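Local coordinates for protein N-acyl-D-glutamate deacylase (Bordetella bronchiseptica, PDB 3GIQ) that catalyses the hydrolysis of N-acyl-D-glutamate to D-glutamate and a carboxylate, probably with the help of bound zinc, at residues A243-H248 and A278-P283. Residues are numbered along the deposited sequence; the frame is centred on the assembly and turned at random.
With ZN (zinc ion), chain D; G01 (N-[(R)-hydroxy(methyl)phosphoryl]-D-glutamic acid), chain C.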
loop_
_atom_site.group_PDB
_atom_site.type_symbol
_atom_site.label_atom_id
_atom_site.label_comp_id
_atom_site.label_asym_id
_atom_site.label_seq_id
_atom_site.Cartn_x
_atom_site.Cartn_y
_atom_site.Cartn_z
ATOM N N ALA A 243 11.816 -3.380 -13.124
ATOM C CA ALA A 243 11.528 -2.224 -12.277
ATOM C C ALA A 243 11.252 -2.804 -10.890
ATOM O O ALA A 243 10.512 -3.786 -10.759
ATOM C CB ALA A 243 10.311 -1.476 -12.804
ATOM N N THR A 244 11.832 -2.187 -9.862
ATOM C CA THR A 244 11.716 -2.693 -8.494
ATOM C C THR A 244 11.226 -1.682 -7.461
ATOM O O THR A 244 11.531 -0.495 -7.552
ATOM C CB THR A 244 13.100 -3.215 -8.026
ATOM O OG1 THR A 244 13.554 -4.235 -8.923
ATOM C CG2 THR A 244 13.038 -3.769 -6.612
ATOM N N VAL A 245 10.468 -2.166 -6.480
ATOM C CA VAL A 245 9.979 -1.329 -5.385
ATOM C C VAL A 245 10.294 -2.025 -4.061
ATOM O O VAL A 245 9.945 -3.188 -3.869
ATOM C CB VAL A 245 8.449 -1.104 -5.448
ATOM C CG1 VAL A 245 7.991 -0.336 -4.204
ATOM C CG2 VAL A 245 8.077 -0.324 -6.710
ATOM N N VAL A 246 10.977 -1.327 -3.158
ATOM C CA VAL A 246 11.287 -1.893 -1.847
ATOM C C VAL A 246 10.136 -1.482 -0.927
ATOM O O VAL A 246 10.013 -0.314 -0.546
ATOM C CB VAL A 246 12.626 -1.349 -1.297
ATOM C CG1 VAL A 246 12.899 -1.925 0.085
ATOM C CG2 VAL A 246 13.755 -1.714 -2.251
ATOM N N SER A 247 9.282 -2.446 -0.595
ATOM C CA SER A 247 8.113 -2.196 0.243
ATOM C C SER A 247 8.454 -1.814 1.672
ATOM O O SER A 247 9.433 -2.301 2.235
ATOM C CB SER A 247 7.207 -3.432 0.264
ATOM O OG SER A 247 6.784 -3.785 -1.044
ATOM N N HIS A 248 7.614 -0.957 2.252
ATOM C CA HIS A 248 7.773 -0.484 3.627
ATOM C C HIS A 248 9.214 -0.543 4.115
ATOM O O HIS A 248 9.529 -1.227 5.091
ATOM C CB HIS A 248 6.858 -1.282 4.574
ATOM C CG HIS A 248 6.952 -2.771 4.414
ATOM N ND1 HIS A 248 8.143 -3.460 4.501
ATOM C CD2 HIS A 248 5.991 -3.708 4.224
ATOM C CE1 HIS A 248 7.912 -4.756 4.375
ATOM N NE2 HIS A 248 6.614 -4.932 4.206
ATOM N N ALA A 278 12.172 2.195 -6.640
ATOM C CA ALA A 278 11.465 3.128 -5.783
ATOM C C ALA A 278 11.206 2.414 -4.472
ATOM O O ALA A 278 11.608 1.266 -4.290
ATOM C CB ALA A 278 10.155 3.559 -6.430
ATOM N N LEU A 279 10.537 3.093 -3.552
ATOM C CA LEU A 279 10.249 2.495 -2.259
ATOM C C LEU A 279 9.062 3.211 -1.655
ATOM O O LEU A 279 8.550 4.170 -2.226
ATOM C CB LEU A 279 11.458 2.633 -1.323
ATOM C CG LEU A 279 11.965 4.051 -1.020
ATOM C CD1 LEU A 279 12.709 4.063 0.303
ATOM C CD2 LEU A 279 12.875 4.533 -2.147
ATOM N N ASP A 280 8.612 2.725 -0.505
ATOM C CA ASP A 280 7.502 3.353 0.186
ATOM C C ASP A 280 7.610 3.110 1.679
ATOM O O ASP A 280 8.321 2.207 2.125
ATOM C CB ASP A 280 6.152 2.840 -0.350
ATOM C CG ASP A 280 6.022 1.324 -0.291
ATOM O OD1 ASP A 280 5.841 0.773 0.816
ATOM O OD2 ASP A 280 6.101 0.682 -1.364
ATOM N N ILE A 281 6.926 3.949 2.446
ATOM C CA ILE A 281 6.911 3.832 3.896
ATOM C C ILE A 281 5.560 4.286 4.412
ATOM O O ILE A 281 4.790 4.924 3.690
ATOM C CB ILE A 281 7.990 4.743 4.577
ATOM C CG1 ILE A 281 7.769 6.222 4.217
ATOM C CG2 ILE A 281 9.380 4.319 4.151
ATOM C CD1 ILE A 281 6.767 6.964 5.102
ATOM N N TYR A 282 5.269 3.914 5.654
ATOM C CA TYR A 282 4.075 4.379 6.341
ATOM C C TYR A 282 4.760 5.213 7.428
ATOM O O TYR A 282 5.837 4.852 7.910
ATOM C CB TYR A 282 3.242 3.224 6.911
ATOM C CG TYR A 282 4.023 2.120 7.572
ATOM C CD1 TYR A 282 4.453 2.236 8.897
ATOM C CD2 TYR A 282 4.311 0.944 6.882
ATOM C CE1 TYR A 282 5.145 1.201 9.518
ATOM C CE2 TYR A 282 5.004 -0.097 7.491
ATOM C CZ TYR A 282 5.416 0.038 8.809
ATOM O OH TYR A 282 6.092 -0.989 9.417
ATOM N N PRO A 283 4.164 6.350 7.807
ATOM C CA PRO A 283 4.733 7.253 8.816
ATOM C C PRO A 283 4.651 6.873 10.295
ATOM O O PRO A 283 4.167 7.659 11.105
ATOM C CB PRO A 283 4.019 8.562 8.514
ATOM C CG PRO A 283 2.633 8.084 8.180
ATOM C CD PRO A 283 2.883 6.871 7.292
HETATM ZN ZN ZN D . 5.524 -6.811 4.088
HETATM C CD G01 C . 7.992 -6.857 10.359
HETATM C CG G01 C . 7.482 -5.947 9.242
HETATM C CB G01 C . 6.000 -6.236 8.967
HETATM C CA G01 C . 5.237 -5.405 7.899
HETATM C C G01 C . 5.220 -3.924 8.340
HETATM C C6 G01 C . 1.935 -7.434 6.459
HETATM P P G01 C . 3.458 -6.539 6.202
HETATM O OPA G01 C . 3.141 -5.359 5.187
HETATM O OPB G01 C . 4.481 -7.456 5.643
HETATM N N G01 C . 3.845 -5.857 7.630
HETATM O O G01 C . 4.307 -3.525 9.088
HETATM O OXT G01 C . 6.144 -3.209 7.903
HETATM O OE1 G01 C . 7.651 -6.567 11.529
HETATM O OE2 G01 C . 8.695 -7.822 10.011
HETATM O O HOH W 1 5.101 -1.732 -1.581
#
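H248 and Y282 meet where CB of H248 lies 3.7 Å from CE2 of Y282, and the phosphonamidate ligand G01 touches both rings: its OXT sits over one face of the imidazole, offset toward the rim, and in plane at the edge of the phenol. S247 CB lies over the centre of the opposite imidazole face. These residues follow two neighbouring parallel strands of the amidohydrolase TIM barrel, 243-246 and 277-281, linked through helix 260-272; the short segments cross at -23°. Backbone bonds set the register: A278 N to T244 O and V246 N to A278 O, both 2.9 Å, then a weak D280 N to V246 O. Beyond the last bridge, a side chain takes over. D280 CG sits between its backbone N and carbonyl carbon (chi1 55°), which carries OD1 to the backbone N of H248 (2.9 Å); this N meets it from above the carboxylate plane, while a water donates to OD2 and is also hydrogen-bonded to S247 OG. The carboxylate thereby ties down the backbone of a zinc-binding residue: H248 NE2 binds zinc at 2.2 Å, alongside C95, H218 and G01 OPB. R376 adds a cation-pi contact to Y282, whose OH donates to G01 OXT at 2.7 Å.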